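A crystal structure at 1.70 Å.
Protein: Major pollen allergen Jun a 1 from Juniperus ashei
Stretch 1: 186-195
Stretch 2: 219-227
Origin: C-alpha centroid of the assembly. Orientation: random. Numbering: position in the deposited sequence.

Stretch 1 186-195: TISNNHFFNH
Stretch 2 219-227: FNQFGPNAG

Residues 186-195 and 219-227 run side by side in parallel, forming two short ladders. In the first, His191 pairs with Gln221 (CA to CA 4.8 Å) and Phe192 with Phe222 (5.1 Å); in the second, His195 pairs with Ala226 (5.0 Å). The register slips by one between them, because the second stretch spends an extra residue around Pro224, which follows a cis peptide bond. Asn189 (phi/psi 60/20), Asn194 (48/56), Phe219 (63/29) and Asn225 (57/37) take left-handed turn conformations; the strand residues are extended, except Gly227 at -82/-59. Gly223, at 112/177, adopts angles at which a CB would jam against the preceding carbonyl oxygen.

In the first ladder the backbone hydrogen bonds alternate in direction, as is usual for parallel strands. Gln221 N donates to Asn190 O (2.9 Å, 164°), Phe192 N to Gln221 O (3.0 Å, 167°) and Gly223 N to Phe192 O (2.7 Å, 154°). At the register shift, Asn194 N and His195 N both donate from the first stretch, to Pro224 O (3.1 Å, 171°) and Asn225 O (3.0 Å) respectively, before Gly227 N donates back to His195 O (2.9 Å). CA-H...O contacts supplement them, the shortest from Asn189 CA to Phe219 O (3.2 Å).

The His191 side chain (chi1 t, chi2 -161°) bonds directly to the opposing backbone: it donates from NE2 to Gly223 O, 2.8 Å away at the ring edge, though the 136° angle is bent. At the turn, a water donates to both Asn189 OD1 (2.7 Å) and Phe219 O (2.8 Å), joining two acceptors that could not bond each other.

Aromatic packing lies on the face shared by Phe192 and Phe222. Both use chi1 m, with chi2 87° and -68°. Their planes are 11° from parallel and their centroids 5.0 Å apart, but the rings are slid so that they barely overlap; Phe192 CD1 meets Phe222 CE1 at 3.4 Å.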

# COMPACT_ATOMS: atom_id res chain seq x y z
N THR A 186 -6.98 -1.23 1.25
CA THR A 186 -6.27 -2.38 1.80
C THR A 186 -4.88 -2.41 1.17
O THR A 186 -4.75 -2.24 -0.04
CB THR A 186 -7.01 -3.69 1.50
OG1 THR A 186 -8.19 -3.74 2.33
CG2 THR A 186 -6.21 -4.95 1.83
N ILE A 187 -3.90 -2.64 2.02
CA ILE A 187 -2.51 -2.78 1.54
C ILE A 187 -2.08 -4.16 1.98
O ILE A 187 -1.86 -4.38 3.19
CB ILE A 187 -1.68 -1.65 2.15
CG1 ILE A 187 -2.13 -0.27 1.63
CG2 ILE A 187 -0.19 -1.88 1.96
CD1 ILE A 187 -1.67 0.88 2.51
N SER A 188 -1.95 -5.09 1.05
CA SER A 188 -1.82 -6.49 1.44
C SER A 188 -0.77 -7.26 0.64
O SER A 188 -0.58 -6.93 -0.53
CB SER A 188 -3.18 -7.20 1.28
OG SER A 188 -3.68 -7.06 -0.05
N ASN A 189 -0.15 -8.26 1.25
CA ASN A 189 0.70 -9.20 0.53
C ASN A 189 1.88 -8.50 -0.15
O ASN A 189 2.42 -9.11 -1.08
CB ASN A 189 -0.10 -9.93 -0.56
CG ASN A 189 -1.15 -10.88 -0.01
OD1 ASN A 189 -0.83 -11.72 0.82
ND2 ASN A 189 -2.40 -10.75 -0.49
N ASN A 190 2.27 -7.30 0.24
CA ASN A 190 3.40 -6.64 -0.39
C ASN A 190 4.73 -6.99 0.29
O ASN A 190 4.71 -7.39 1.45
CB ASN A 190 3.25 -5.13 -0.28
CG ASN A 190 1.94 -4.66 -0.91
OD1 ASN A 190 1.02 -4.24 -0.20
ND2 ASN A 190 1.91 -4.73 -2.23
N HIS A 191 5.85 -6.80 -0.41
CA HIS A 191 7.16 -6.96 0.23
C HIS A 191 7.82 -5.59 0.22
O HIS A 191 8.06 -5.08 -0.87
CB HIS A 191 7.99 -8.01 -0.49
CG HIS A 191 9.34 -8.27 0.11
ND1 HIS A 191 10.36 -8.88 -0.60
CD2 HIS A 191 9.84 -7.99 1.34
CE1 HIS A 191 11.44 -8.97 0.18
NE2 HIS A 191 11.15 -8.45 1.37
N PHE A 192 8.05 -4.99 1.38
CA PHE A 192 8.70 -3.69 1.50
C PHE A 192 10.13 -3.91 1.97
O PHE A 192 10.30 -4.59 2.99
CB PHE A 192 8.00 -2.79 2.51
CG PHE A 192 6.53 -2.51 2.26
CD1 PHE A 192 5.59 -3.40 2.76
CD2 PHE A 192 6.12 -1.40 1.55
CE1 PHE A 192 4.24 -3.18 2.55
CE2 PHE A 192 4.77 -1.16 1.34
CZ PHE A 192 3.84 -2.06 1.84
N PHE A 193 11.14 -3.37 1.28
CA PHE A 193 12.51 -3.69 1.72
C PHE A 193 13.51 -2.64 1.23
O PHE A 193 13.22 -1.87 0.32
CB PHE A 193 12.91 -5.10 1.29
CG PHE A 193 12.98 -5.30 -0.23
CD1 PHE A 193 11.84 -5.59 -0.96
CD2 PHE A 193 14.19 -5.22 -0.90
CE1 PHE A 193 11.92 -5.80 -2.32
CE2 PHE A 193 14.28 -5.40 -2.28
CZ PHE A 193 13.12 -5.69 -2.99
N ASN A 194 14.68 -2.65 1.89
CA ASN A 194 15.78 -1.76 1.52
C ASN A 194 15.32 -0.34 1.34
O ASN A 194 15.52 0.28 0.29
CB ASN A 194 16.45 -2.26 0.22
CG ASN A 194 17.13 -3.61 0.41
OD1 ASN A 194 17.23 -4.18 1.50
ND2 ASN A 194 17.64 -4.13 -0.72
N HIS A 195 14.69 0.23 2.37
CA HIS A 195 14.07 1.53 2.24
C HIS A 195 13.85 2.14 3.62
O HIS A 195 13.41 1.37 4.48
CB HIS A 195 12.71 1.41 1.51
CG HIS A 195 12.14 2.76 1.23
ND1 HIS A 195 11.26 3.43 2.08
CD2 HIS A 195 12.38 3.61 0.19
CE1 HIS A 195 10.98 4.62 1.56
NE2 HIS A 195 11.65 4.74 0.42
N PHE A 219 -0.84 -9.02 5.88
CA PHE A 219 -0.06 -10.08 5.25
C PHE A 219 1.15 -9.54 4.48
O PHE A 219 1.59 -10.16 3.49
CB PHE A 219 -0.93 -10.93 4.31
CG PHE A 219 -2.28 -11.32 4.91
CD1 PHE A 219 -2.31 -12.18 5.99
CD2 PHE A 219 -3.46 -10.84 4.37
CE1 PHE A 219 -3.54 -12.55 6.55
CE2 PHE A 219 -4.69 -11.17 4.93
CZ PHE A 219 -4.70 -12.02 6.03
N ASN A 220 1.69 -8.43 4.91
CA ASN A 220 2.86 -7.83 4.27
C ASN A 220 4.14 -8.34 4.92
O ASN A 220 4.13 -8.68 6.10
CB ASN A 220 2.85 -6.31 4.34
CG ASN A 220 1.60 -5.68 3.76
OD1 ASN A 220 0.69 -5.24 4.46
ND2 ASN A 220 1.55 -5.62 2.43
N GLN A 221 5.21 -8.38 4.13
CA GLN A 221 6.54 -8.66 4.64
C GLN A 221 7.25 -7.32 4.79
O GLN A 221 7.50 -6.66 3.78
CB GLN A 221 7.34 -9.61 3.73
CG GLN A 221 8.81 -9.71 4.18
CD GLN A 221 8.93 -10.41 5.54
OE1 GLN A 221 8.34 -11.46 5.78
NE2 GLN A 221 9.71 -9.85 6.45
N PHE A 222 7.57 -6.90 6.01
CA PHE A 222 8.26 -5.63 6.22
C PHE A 222 9.74 -5.87 6.45
O PHE A 222 10.16 -6.27 7.55
CB PHE A 222 7.66 -4.91 7.43
CG PHE A 222 6.33 -4.24 7.11
CD1 PHE A 222 6.27 -3.15 6.26
CD2 PHE A 222 5.17 -4.72 7.67
CE1 PHE A 222 5.06 -2.53 5.97
CE2 PHE A 222 3.94 -4.12 7.37
CZ PHE A 222 3.89 -3.05 6.51
N GLY A 223 10.54 -5.62 5.42
CA GLY A 223 11.97 -5.89 5.56
C GLY A 223 12.46 -7.03 4.71
O GLY A 223 11.69 -7.70 3.98
N PRO A 224 13.76 -7.34 4.72
CA PRO A 224 14.78 -6.71 5.55
C PRO A 224 15.17 -5.29 5.19
O PRO A 224 14.85 -4.83 4.09
CB PRO A 224 16.04 -7.56 5.29
CG PRO A 224 15.59 -8.78 4.58
CD PRO A 224 14.33 -8.40 3.85
N ASN A 225 15.88 -4.64 6.11
CA ASN A 225 16.38 -3.30 5.90
C ASN A 225 15.29 -2.30 5.57
O ASN A 225 15.49 -1.38 4.77
CB ASN A 225 17.40 -3.31 4.74
CG ASN A 225 18.52 -4.30 4.98
OD1 ASN A 225 18.88 -5.10 4.11
ND2 ASN A 225 19.05 -4.23 6.20
N ALA A 226 14.14 -2.48 6.22
CA ALA A 226 13.13 -1.41 6.21
C ALA A 226 13.32 -0.56 7.45
O ALA A 226 13.51 -1.11 8.55
CB ALA A 226 11.77 -2.06 6.09
N GLY A 227 13.33 0.76 7.32
CA GLY A 227 13.74 1.65 8.39
C GLY A 227 12.66 1.92 9.41
O GLY A 227 12.86 1.66 10.60
O HOH W 1 1.68 -12.36 1.72